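Long-range contacts in peptidyl tryptophan dihydroxylase (PDB 7CTQ), which catalyses the FAD-dependent dihydroxylation of a peptidyl tryptophan, a step essential for biogenesis of a tryptophylquinone cofactor: residues S35-F40 and V109-V114; I8-A13 and F137-R142; A70-H75 and P172-E177. All blocks are in the same frame, centred on the assembly; numbering follows the deposited sequence.

Contact 1: S35-F40 and V109-V114. With FAD (flavin-adenine dinucleotide), chain C.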
# COMPACT_ATOMS: atom_id res chain seq x y z
N SER A 35 -14.94 -12.46 3.19
CA SER A 35 -13.87 -12.61 2.21
C SER A 35 -13.87 -14.03 1.68
O SER A 35 -14.42 -14.95 2.30
CB SER A 35 -12.50 -12.27 2.81
OG SER A 35 -11.45 -12.71 1.97
N GLU A 36 -13.22 -14.20 0.53
CA GLU A 36 -13.13 -15.49 -0.14
C GLU A 36 -11.89 -16.24 0.34
O GLU A 36 -10.84 -15.64 0.60
CB GLU A 36 -13.10 -15.31 -1.65
CG GLU A 36 -12.82 -16.58 -2.44
CD GLU A 36 -13.51 -16.60 -3.79
OE1 GLU A 36 -14.55 -15.92 -3.93
OE2 GLU A 36 -13.01 -17.28 -4.70
N TRP A 37 -12.03 -17.57 0.44
CA TRP A 37 -11.04 -18.41 1.10
C TRP A 37 -9.64 -18.22 0.51
O TRP A 37 -8.68 -17.92 1.23
CB TRP A 37 -11.47 -19.88 1.01
CG TRP A 37 -10.73 -20.83 1.91
CD1 TRP A 37 -9.53 -20.62 2.53
CD2 TRP A 37 -11.15 -22.14 2.31
NE1 TRP A 37 -9.17 -21.72 3.27
CE2 TRP A 37 -10.16 -22.66 3.16
CE3 TRP A 37 -12.28 -22.92 2.02
CZ2 TRP A 37 -10.26 -23.94 3.73
CZ3 TRP A 37 -12.38 -24.18 2.59
CH2 TRP A 37 -11.37 -24.68 3.43
N ARG A 38 -9.50 -18.42 -0.80
CA ARG A 38 -8.19 -18.47 -1.43
C ARG A 38 -8.25 -17.92 -2.84
O ARG A 38 -9.31 -17.53 -3.34
CB ARG A 38 -7.64 -19.91 -1.45
CG ARG A 38 -7.53 -20.56 -0.08
CD ARG A 38 -7.17 -22.03 -0.15
NE ARG A 38 -6.31 -22.37 -1.28
CZ ARG A 38 -5.07 -21.91 -1.47
NH1 ARG A 38 -4.53 -21.08 -0.59
NH2 ARG A 38 -4.38 -22.28 -2.54
N ARG A 39 -7.08 -17.88 -3.47
CA ARG A 39 -6.91 -17.55 -4.88
C ARG A 39 -5.66 -18.29 -5.37
O ARG A 39 -5.18 -19.21 -4.71
CB ARG A 39 -6.84 -16.02 -5.07
CG ARG A 39 -7.18 -15.51 -6.47
CD ARG A 39 -8.18 -16.41 -7.19
NE ARG A 39 -9.52 -16.35 -6.60
CZ ARG A 39 -10.48 -15.53 -7.02
NH1 ARG A 39 -10.26 -14.70 -8.04
NH2 ARG A 39 -11.68 -15.54 -6.44
N PHE A 40 -5.14 -17.88 -6.53
CA PHE A 40 -4.01 -18.59 -7.12
C PHE A 40 -2.78 -18.52 -6.21
O PHE A 40 -2.66 -17.65 -5.34
CB PHE A 40 -3.67 -18.03 -8.50
CG PHE A 40 -3.09 -16.65 -8.48
CD1 PHE A 40 -3.91 -15.53 -8.47
CD2 PHE A 40 -1.71 -16.46 -8.48
CE1 PHE A 40 -3.38 -14.25 -8.45
CE2 PHE A 40 -1.18 -15.18 -8.45
CZ PHE A 40 -2.01 -14.08 -8.44
N VAL A 109 -15.63 -13.88 10.84
CA VAL A 109 -15.06 -14.09 9.50
C VAL A 109 -16.05 -14.95 8.73
O VAL A 109 -16.01 -16.19 8.80
CB VAL A 109 -13.67 -14.73 9.54
CG1 VAL A 109 -13.03 -14.71 8.15
CG2 VAL A 109 -12.80 -14.00 10.53
N VAL A 110 -16.93 -14.31 7.97
CA VAL A 110 -17.92 -14.98 7.14
C VAL A 110 -17.26 -15.25 5.79
O VAL A 110 -17.08 -14.34 4.99
CB VAL A 110 -19.19 -14.15 6.98
CG1 VAL A 110 -20.13 -14.78 5.96
CG2 VAL A 110 -19.88 -13.95 8.33
N GLU A 111 -16.89 -16.51 5.55
CA GLU A 111 -16.35 -16.86 4.24
C GLU A 111 -17.43 -16.69 3.18
O GLU A 111 -18.62 -16.83 3.46
CB GLU A 111 -15.78 -18.29 4.24
CG GLU A 111 -14.72 -18.55 3.16
CD GLU A 111 -15.29 -18.83 1.78
OE1 GLU A 111 -14.48 -18.97 0.83
OE2 GLU A 111 -16.52 -18.96 1.63
N GLY A 112 -17.01 -16.34 1.97
CA GLY A 112 -17.91 -16.23 0.84
C GLY A 112 -17.53 -15.12 -0.12
O GLY A 112 -16.99 -14.08 0.27
N ARG A 113 -17.81 -15.34 -1.40
CA ARG A 113 -17.62 -14.30 -2.40
C ARG A 113 -18.80 -13.34 -2.38
O ARG A 113 -19.96 -13.77 -2.34
CB ARG A 113 -17.46 -14.90 -3.80
CG ARG A 113 -17.54 -13.86 -4.90
CD ARG A 113 -16.65 -14.21 -6.08
NE ARG A 113 -17.28 -15.18 -6.96
CZ ARG A 113 -16.72 -15.68 -8.05
NH1 ARG A 113 -17.38 -16.56 -8.79
NH2 ARG A 113 -15.50 -15.29 -8.41
N VAL A 114 -18.51 -12.04 -2.41
CA VAL A 114 -19.56 -11.03 -2.46
C VAL A 114 -20.08 -10.94 -3.88
O VAL A 114 -19.31 -10.79 -4.84
CB VAL A 114 -19.04 -9.67 -1.97
CG1 VAL A 114 -20.18 -8.66 -1.92
CG2 VAL A 114 -18.38 -9.81 -0.60
PA FAD C . -5.53 -8.13 -1.04
O1A FAD C . -4.32 -8.62 -0.35
O2A FAD C . -5.54 -8.43 -2.53
O5B FAD C . -6.79 -8.67 -0.27
C5B FAD C . -8.09 -8.71 -0.90
C4B FAD C . -8.81 -9.88 -0.29
O4B FAD C . -10.20 -9.84 -0.70
C3B FAD C . -8.29 -11.27 -0.67
O3B FAD C . -8.34 -12.14 0.46
C2B FAD C . -9.23 -11.70 -1.80
O2B FAD C . -9.40 -13.11 -1.89
C1B FAD C . -10.54 -11.06 -1.34
N9A FAD C . -11.54 -10.80 -2.36
C8A FAD C . -11.37 -10.36 -3.64
N7A FAD C . -12.48 -10.20 -4.32
C5A FAD C . -13.46 -10.60 -3.42
C6A FAD C . -14.86 -10.70 -3.51
N6A FAD C . -15.55 -10.39 -4.61
N1A FAD C . -15.54 -11.13 -2.42
C2A FAD C . -14.86 -11.44 -1.32
N3A FAD C . -13.54 -11.39 -1.12
C4A FAD C . -12.89 -10.96 -2.21
N1 FAD C . 3.53 -6.76 -2.14
C2 FAD C . 4.64 -7.09 -1.41
O2 FAD C . 4.76 -6.76 -0.23
N3 FAD C . 5.64 -7.84 -2.00
C4 FAD C . 5.65 -8.30 -3.30
O4 FAD C . 6.60 -8.97 -3.71
C4X FAD C . 4.48 -7.94 -4.07
N5 FAD C . 4.41 -8.33 -5.31
C5X FAD C . 3.29 -7.98 -6.04
C6 FAD C . 3.21 -8.39 -7.38
C7 FAD C . 2.11 -8.05 -8.16
C7M FAD C . 2.05 -8.51 -9.60
C8 FAD C . 1.07 -7.29 -7.61
C8M FAD C . -0.14 -6.91 -8.42
C9 FAD C . 1.15 -6.89 -6.28
C9A FAD C . 2.25 -7.22 -5.50
N10 FAD C . 2.35 -6.83 -4.15
C10 FAD C . 3.47 -7.16 -3.40
C1' FAD C . 1.31 -6.00 -3.54
C2' FAD C . 0.39 -6.74 -2.58
O2' FAD C . -0.13 -7.93 -3.17
C3' FAD C . -0.75 -5.80 -2.20
O3' FAD C . -0.18 -4.54 -1.86
C4' FAD C . -1.62 -6.26 -1.03
O4' FAD C . -1.91 -7.66 -1.12
C5' FAD C . -2.91 -5.46 -0.98
O5' FAD C . -3.60 -5.79 0.23
P FAD C . -5.15 -5.68 0.33
O1P FAD C . -5.51 -4.22 0.04
O2P FAD C . -5.64 -6.25 1.61
O3P FAD C . -5.65 -6.56 -0.90

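Contact 2: I8-A13 and F137-R142. With FAD (flavin-adenine dinucleotide), chain C.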
# COMPACT_ATOMS: atom_id res chain seq x y z
N ILE A 8 -20.74 -2.85 11.40
CA ILE A 8 -19.61 -2.60 10.51
C ILE A 8 -19.22 -3.90 9.82
O ILE A 8 -18.86 -4.88 10.49
CB ILE A 8 -18.40 -2.02 11.27
CG1 ILE A 8 -18.76 -0.70 11.96
CG2 ILE A 8 -17.24 -1.84 10.30
CD1 ILE A 8 -17.77 -0.27 13.02
N VAL A 9 -19.27 -3.90 8.49
CA VAL A 9 -18.86 -5.06 7.71
C VAL A 9 -17.69 -4.66 6.82
O VAL A 9 -17.77 -3.66 6.10
CB VAL A 9 -20.01 -5.63 6.87
CG1 VAL A 9 -19.54 -6.86 6.11
CG2 VAL A 9 -21.23 -5.94 7.75
N VAL A 10 -16.62 -5.46 6.87
CA VAL A 10 -15.44 -5.30 6.03
C VAL A 10 -15.48 -6.36 4.94
O VAL A 10 -15.62 -7.56 5.23
CB VAL A 10 -14.15 -5.43 6.86
CG1 VAL A 10 -12.91 -5.41 5.95
CG2 VAL A 10 -14.07 -4.35 7.95
N LEU A 11 -15.32 -5.94 3.68
CA LEU A 11 -15.25 -6.85 2.54
C LEU A 11 -13.80 -7.08 2.17
O LEU A 11 -13.11 -6.15 1.73
CB LEU A 11 -16.01 -6.31 1.34
CG LEU A 11 -17.35 -5.64 1.62
CD1 LEU A 11 -18.00 -5.16 0.33
CD2 LEU A 11 -18.27 -6.61 2.36
N GLY A 12 -13.34 -8.32 2.31
CA GLY A 12 -11.98 -8.68 1.96
C GLY A 12 -11.06 -8.81 3.16
O GLY A 12 -11.05 -7.94 4.05
N ALA A 13 -10.29 -9.89 3.21
CA ALA A 13 -9.47 -10.17 4.37
C ALA A 13 -8.00 -10.28 3.99
O ALA A 13 -7.30 -11.20 4.43
CB ALA A 13 -9.93 -11.46 5.06
N PHE A 137 -22.15 0.40 8.10
CA PHE A 137 -20.89 0.94 7.58
C PHE A 137 -20.12 -0.15 6.86
O PHE A 137 -19.92 -1.24 7.40
CB PHE A 137 -20.01 1.54 8.69
CG PHE A 137 -18.93 2.44 8.16
CD1 PHE A 137 -17.77 1.91 7.60
CD2 PHE A 137 -19.09 3.82 8.18
CE1 PHE A 137 -16.78 2.75 7.09
CE2 PHE A 137 -18.10 4.67 7.68
CZ PHE A 137 -16.96 4.13 7.13
N LEU A 138 -19.63 0.18 5.66
CA LEU A 138 -18.92 -0.77 4.81
C LEU A 138 -17.46 -0.35 4.65
O LEU A 138 -17.18 0.78 4.23
CB LEU A 138 -19.61 -0.85 3.45
CG LEU A 138 -19.05 -1.90 2.49
CD1 LEU A 138 -19.59 -3.24 2.91
CD2 LEU A 138 -19.44 -1.59 1.05
N VAL A 139 -16.54 -1.26 4.94
CA VAL A 139 -15.13 -1.09 4.58
C VAL A 139 -14.86 -1.91 3.32
O VAL A 139 -14.97 -3.14 3.34
CB VAL A 139 -14.19 -1.53 5.72
CG1 VAL A 139 -12.74 -1.31 5.32
CG2 VAL A 139 -14.53 -0.81 7.02
N GLU A 140 -14.50 -1.23 2.24
CA GLU A 140 -14.15 -1.89 0.98
C GLU A 140 -12.65 -2.18 0.99
O GLU A 140 -11.83 -1.26 0.93
CB GLU A 140 -14.53 -1.03 -0.21
CG GLU A 140 -13.96 -1.54 -1.51
CD GLU A 140 -14.52 -2.90 -1.84
OE1 GLU A 140 -15.71 -2.95 -2.21
OE2 GLU A 140 -13.78 -3.90 -1.72
N ALA A 141 -12.31 -3.46 1.05
CA ALA A 141 -10.93 -3.88 1.21
C ALA A 141 -10.64 -5.09 0.34
O ALA A 141 -9.85 -5.96 0.71
CB ALA A 141 -10.61 -4.18 2.67
N ARG A 142 -11.27 -5.16 -0.83
CA ARG A 142 -11.06 -6.30 -1.71
C ARG A 142 -9.90 -6.11 -2.67
O ARG A 142 -9.84 -6.79 -3.70
CB ARG A 142 -12.33 -6.63 -2.50
CG ARG A 142 -13.50 -7.03 -1.61
CD ARG A 142 -14.69 -7.37 -2.46
NE ARG A 142 -15.68 -6.31 -2.42
CZ ARG A 142 -16.42 -5.94 -3.46
NH1 ARG A 142 -16.28 -6.57 -4.62
NH2 ARG A 142 -17.30 -4.95 -3.33
PA FAD C . -5.53 -8.13 -1.04
O1A FAD C . -4.32 -8.62 -0.35
O2A FAD C . -5.54 -8.43 -2.53
O5B FAD C . -6.79 -8.67 -0.27
C5B FAD C . -8.09 -8.71 -0.90
C4B FAD C . -8.81 -9.88 -0.29
O4B FAD C . -10.20 -9.84 -0.70
C3B FAD C . -8.29 -11.27 -0.67
O3B FAD C . -8.34 -12.14 0.46
C2B FAD C . -9.23 -11.70 -1.80
O2B FAD C . -9.40 -13.11 -1.89
C1B FAD C . -10.54 -11.06 -1.34
N9A FAD C . -11.54 -10.80 -2.36
C8A FAD C . -11.37 -10.36 -3.64
N7A FAD C . -12.48 -10.20 -4.32
C5A FAD C . -13.46 -10.60 -3.42
C6A FAD C . -14.86 -10.70 -3.51
N6A FAD C . -15.55 -10.39 -4.61
N1A FAD C . -15.54 -11.13 -2.42
C2A FAD C . -14.86 -11.44 -1.32
N3A FAD C . -13.54 -11.39 -1.12
C4A FAD C . -12.89 -10.96 -2.21
N1 FAD C . 3.53 -6.76 -2.14
C2 FAD C . 4.64 -7.09 -1.41
O2 FAD C . 4.76 -6.76 -0.23
N3 FAD C . 5.64 -7.84 -2.00
C4 FAD C . 5.65 -8.30 -3.30
O4 FAD C . 6.60 -8.97 -3.71
C4X FAD C . 4.48 -7.94 -4.07
N5 FAD C . 4.41 -8.33 -5.31
C5X FAD C . 3.29 -7.98 -6.04
C6 FAD C . 3.21 -8.39 -7.38
C7 FAD C . 2.11 -8.05 -8.16
C7M FAD C . 2.05 -8.51 -9.60
C8 FAD C . 1.07 -7.29 -7.61
C8M FAD C . -0.14 -6.91 -8.42
C9 FAD C . 1.15 -6.89 -6.28
C9A FAD C . 2.25 -7.22 -5.50
N10 FAD C . 2.35 -6.83 -4.15
C10 FAD C . 3.47 -7.16 -3.40
C1' FAD C . 1.31 -6.00 -3.54
C2' FAD C . 0.39 -6.74 -2.58
O2' FAD C . -0.13 -7.93 -3.17
C3' FAD C . -0.75 -5.80 -2.20
O3' FAD C . -0.18 -4.54 -1.86
C4' FAD C . -1.62 -6.26 -1.03
O4' FAD C . -1.91 -7.66 -1.12
C5' FAD C . -2.91 -5.46 -0.98
O5' FAD C . -3.60 -5.79 0.23
P FAD C . -5.15 -5.68 0.33
O1P FAD C . -5.51 -4.22 0.04
O2P FAD C . -5.64 -6.25 1.61
O3P FAD C . -5.65 -6.56 -0.90

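Contact 3: A70-H75 and P172-E177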
# COMPACT_ATOMS: atom_id res chain seq x y z
N ALA A 70 15.14 -16.87 2.53
CA ALA A 70 15.63 -17.30 1.23
C ALA A 70 16.67 -16.32 0.73
O ALA A 70 16.53 -15.11 0.93
CB ALA A 70 14.49 -17.42 0.21
N THR A 71 17.69 -16.85 0.07
CA THR A 71 18.64 -16.03 -0.65
C THR A 71 17.96 -15.34 -1.84
O THR A 71 16.81 -15.64 -2.19
CB THR A 71 19.81 -16.88 -1.14
OG1 THR A 71 20.60 -16.12 -2.06
CG2 THR A 71 19.30 -18.14 -1.82
N ARG A 72 18.69 -14.42 -2.48
CA ARG A 72 18.09 -13.62 -3.55
C ARG A 72 19.18 -13.00 -4.43
O ARG A 72 19.84 -12.05 -4.01
CB ARG A 72 17.21 -12.54 -2.96
CG ARG A 72 16.68 -11.57 -3.99
CD ARG A 72 15.66 -10.69 -3.36
NE ARG A 72 14.83 -11.44 -2.43
CZ ARG A 72 13.84 -10.90 -1.72
NH1 ARG A 72 13.13 -11.65 -0.89
NH2 ARG A 72 13.57 -9.61 -1.85
N GLN A 73 19.33 -13.51 -5.65
CA GLN A 73 20.18 -12.87 -6.65
C GLN A 73 19.49 -11.64 -7.22
O GLN A 73 18.29 -11.67 -7.53
CB GLN A 73 20.54 -13.86 -7.77
CG GLN A 73 21.94 -14.47 -7.67
CD GLN A 73 22.30 -15.37 -8.85
OE1 GLN A 73 23.30 -15.16 -9.53
NE2 GLN A 73 21.48 -16.39 -9.09
N VAL A 74 20.23 -10.55 -7.34
CA VAL A 74 19.70 -9.29 -7.87
C VAL A 74 20.56 -8.87 -9.05
O VAL A 74 21.78 -8.67 -8.91
CB VAL A 74 19.65 -8.19 -6.80
CG1 VAL A 74 19.78 -6.82 -7.44
CG2 VAL A 74 18.34 -8.29 -6.02
N HIS A 75 19.94 -8.75 -10.23
CA HIS A 75 20.60 -8.33 -11.46
C HIS A 75 19.98 -7.01 -11.89
O HIS A 75 18.80 -6.97 -12.27
CB HIS A 75 20.47 -9.39 -12.55
CG HIS A 75 21.34 -10.60 -12.35
ND1 HIS A 75 21.38 -11.30 -11.17
CD2 HIS A 75 22.19 -11.23 -13.20
CE1 HIS A 75 22.22 -12.31 -11.29
NE2 HIS A 75 22.73 -12.29 -12.51
N PRO A 172 15.72 -23.57 -1.72
CA PRO A 172 15.00 -22.30 -1.84
C PRO A 172 15.88 -21.17 -2.35
O PRO A 172 17.08 -21.11 -2.06
CB PRO A 172 14.53 -22.03 -0.40
CG PRO A 172 15.53 -22.72 0.45
CD PRO A 172 16.05 -23.91 -0.32
N ALA A 173 15.27 -20.27 -3.11
CA ALA A 173 15.96 -19.11 -3.66
C ALA A 173 14.95 -18.16 -4.29
O ALA A 173 13.77 -18.49 -4.46
CB ALA A 173 17.02 -19.53 -4.69
N SER A 174 15.43 -16.97 -4.63
CA SER A 174 14.64 -16.00 -5.38
C SER A 174 15.60 -15.14 -6.19
O SER A 174 16.82 -15.17 -5.97
CB SER A 174 13.77 -15.15 -4.44
OG SER A 174 14.56 -14.31 -3.62
N ALA A 175 15.05 -14.38 -7.14
CA ALA A 175 15.91 -13.52 -7.95
C ALA A 175 15.10 -12.40 -8.59
O ALA A 175 13.88 -12.51 -8.76
CB ALA A 175 16.66 -14.30 -9.03
N VAL A 176 15.81 -11.33 -8.94
CA VAL A 176 15.30 -10.19 -9.70
C VAL A 176 16.30 -9.89 -10.80
O VAL A 176 17.51 -9.83 -10.54
CB VAL A 176 15.09 -8.94 -8.83
CG1 VAL A 176 14.11 -7.96 -9.51
CG2 VAL A 176 14.63 -9.31 -7.44
N GLU A 177 15.82 -9.71 -12.03
CA GLU A 177 16.69 -9.28 -13.11
C GLU A 177 15.99 -8.23 -13.96
O GLU A 177 14.80 -8.34 -14.27
CB GLU A 177 17.16 -10.45 -14.01
CG GLU A 177 16.07 -11.18 -14.76
CD GLU A 177 16.60 -12.23 -15.75
OE1 GLU A 177 17.72 -12.08 -16.28
OE2 GLU A 177 15.87 -13.21 -15.99

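Contact 1: S35-F40 and V109-V114
At the adenine end of the FAD pocket, S35 closes strand 31-35 by pairing in parallel with E111 of strand 108-119. G112 N donates to S35 O over 3.0 Å, while S35 N makes a weak bond to V110 O at 3.4 Å. Just past this single bridge the backbone of 35-40 turns, and the E111 side chain follows it. Its chain bends at chi2 (-81°), which swings CD toward W37, and E111 OE1 accepts W37 N at 2.8 Å on the anti side of the carboxylate. The CB of W37 also rests against that oxygen, whereas its indole leads away from 109-114. E36 and R113 run side by side and point the same way, with E36 OE1 on R113 CB at 3.1 Å. Their charges stay apart: E36 OE1 lies 4.1 Å from R113 NE, well out of the guanidinium plane, and R113 NE instead forms a salt bridge with D128. The other oxygen of E36, OE2, takes R39 NH2 at 2.8 Å; that nitrogen lies above the carboxylate plane, although the oxygen lies close to the guanidinium plane. The cofactor is read by the backbone: V114 N meets FAD N1A at 3.1 Å in an almost straight bond (178°), and G112 O passes near C2A. An amide aimed at N1A suits an adenine with its ring nitrogen unprotonated. With R39 NH2 and R113 NH2 4.3 Å apart, E36 and D128 probably offset the repulsion between the two arginines.

Contact 2: I8-A13 and F137-R142
The R142 guanidinium is met obliquely by two groups, the methyl CD1 of L11, 3.7 Å from NH2, and the adenine amino nitrogen N6A of FAD. Nearer the backbone, R142 CD stands above one face of the adenine, 3.5 Å from C6A, and the chain bends at chi3 (-105°), which puts NE on the L11 side. E140 fixes both ends of this arginine: its OE1 forms a salt bridge to R142 NH2 at 2.8 Å, and its OE2 accepts R142 N at 2.9 Å. The F137 ring lies on the face of the sheet that carries I8 and V139, and leads away from 8-13; only its CB packs on I8 CG1.

Behind these groups the strands run parallel in register. L11 N bonds V139 O at 2.8 Å, nearly straight (174°), and A141 N reaches L11 O at 2.9 Å where the strands end. L138 crosses L11 at about a right angle and lays CD1 on L11 CG at 3.5 Å. On the opposite face V10 and V139 lie alongside, V10 CG2 3.6 Å from V139 CB. G12, the probable first glycine of a GxGxxG motif, brings its CA close to FAD O4B; any CB there would collide with A141 O.

Strand 8-11 thus lies between 31-35 and 137-140 in a Rossmann-type sheet. The face with V9, L11 and L138 meets I125 of strand 123-127, while helix 285-294 covers I8, F137 and V139 through L293, I289 and L292.

Contact 3: A70-H75 and P172-E177
H75 N donates to V176 O at 2.7 Å, V176 N to Q73 O at 2.9 Å and Q73 N to S174 O at 3.0 Å, a parallel ladder between strands 67-76 and 173-179. Where the ladder begins, the hydroxyl of S174 takes over. Its OG sits between the backbone N and the carbonyl carbon (chi1 68°), turned toward 70-75, and gives its proton to T71 O at 3.0 Å. A bend at chi3 of R72 (-39°) sets NE by this hydroxyl, and S174 OG accepts a weak bond from R72 NE at 3.1 Å, so it links a backbone carbonyl to an arginine. R72 NH2 forms a salt bridge with E86. An alanine in place of R72 would probably cost E86 its salt bridge to this arginine, deprive S174 OG of its NE donor and open a gap beside W185, L83 and L88, which the side chain touches.

Packing follows the register. V74 and V176 lie side by side on one face, CG2 to CG2 at 4.1 Å. On the other, H75 CB and E177 CB approach to 3.8 Å, with Q73 OE1 in the plane of the H75 ring at its edge. T71 CG2 touches A173 CB at 3.9 Å. E177 OE2 is hydrogen-bonded to S222 OG, and helix 223-228 covers Q73.

Strand 173-179 also pairs antiparallel with 182-188, so this is a parallel pairing within a largely antiparallel mixed sheet. A second sheet of this kind, beside the FAD-binding one, is consistent with the fold of group A (p-hydroxybenzoate hydroxylase-type) flavin monooxygenases, to which the tryptophan halogenases are related.

Overall arrangement
Contacts 1 and 2 build one site. Their centres are 12 Å apart in the same sheet, and they touch where S35 OG lies 3.3 Å from A13 N, a probable hydrogen bond; both border the adenosine half of FAD. Contact 1 is nested along the chain inside the loop that contact 2 closes. Contact 3 belongs to the other sheet, its centre about 31 Å from that of contact 1 and about 35 Å from that of contact 2, on the far side of the chain's centre from contact 2. Its R72 side chain lies about 7 Å from FAD, without touching it. The segments of contact 3 alternate along the chain with those of both others, so the two sheets are interwoven in sequence.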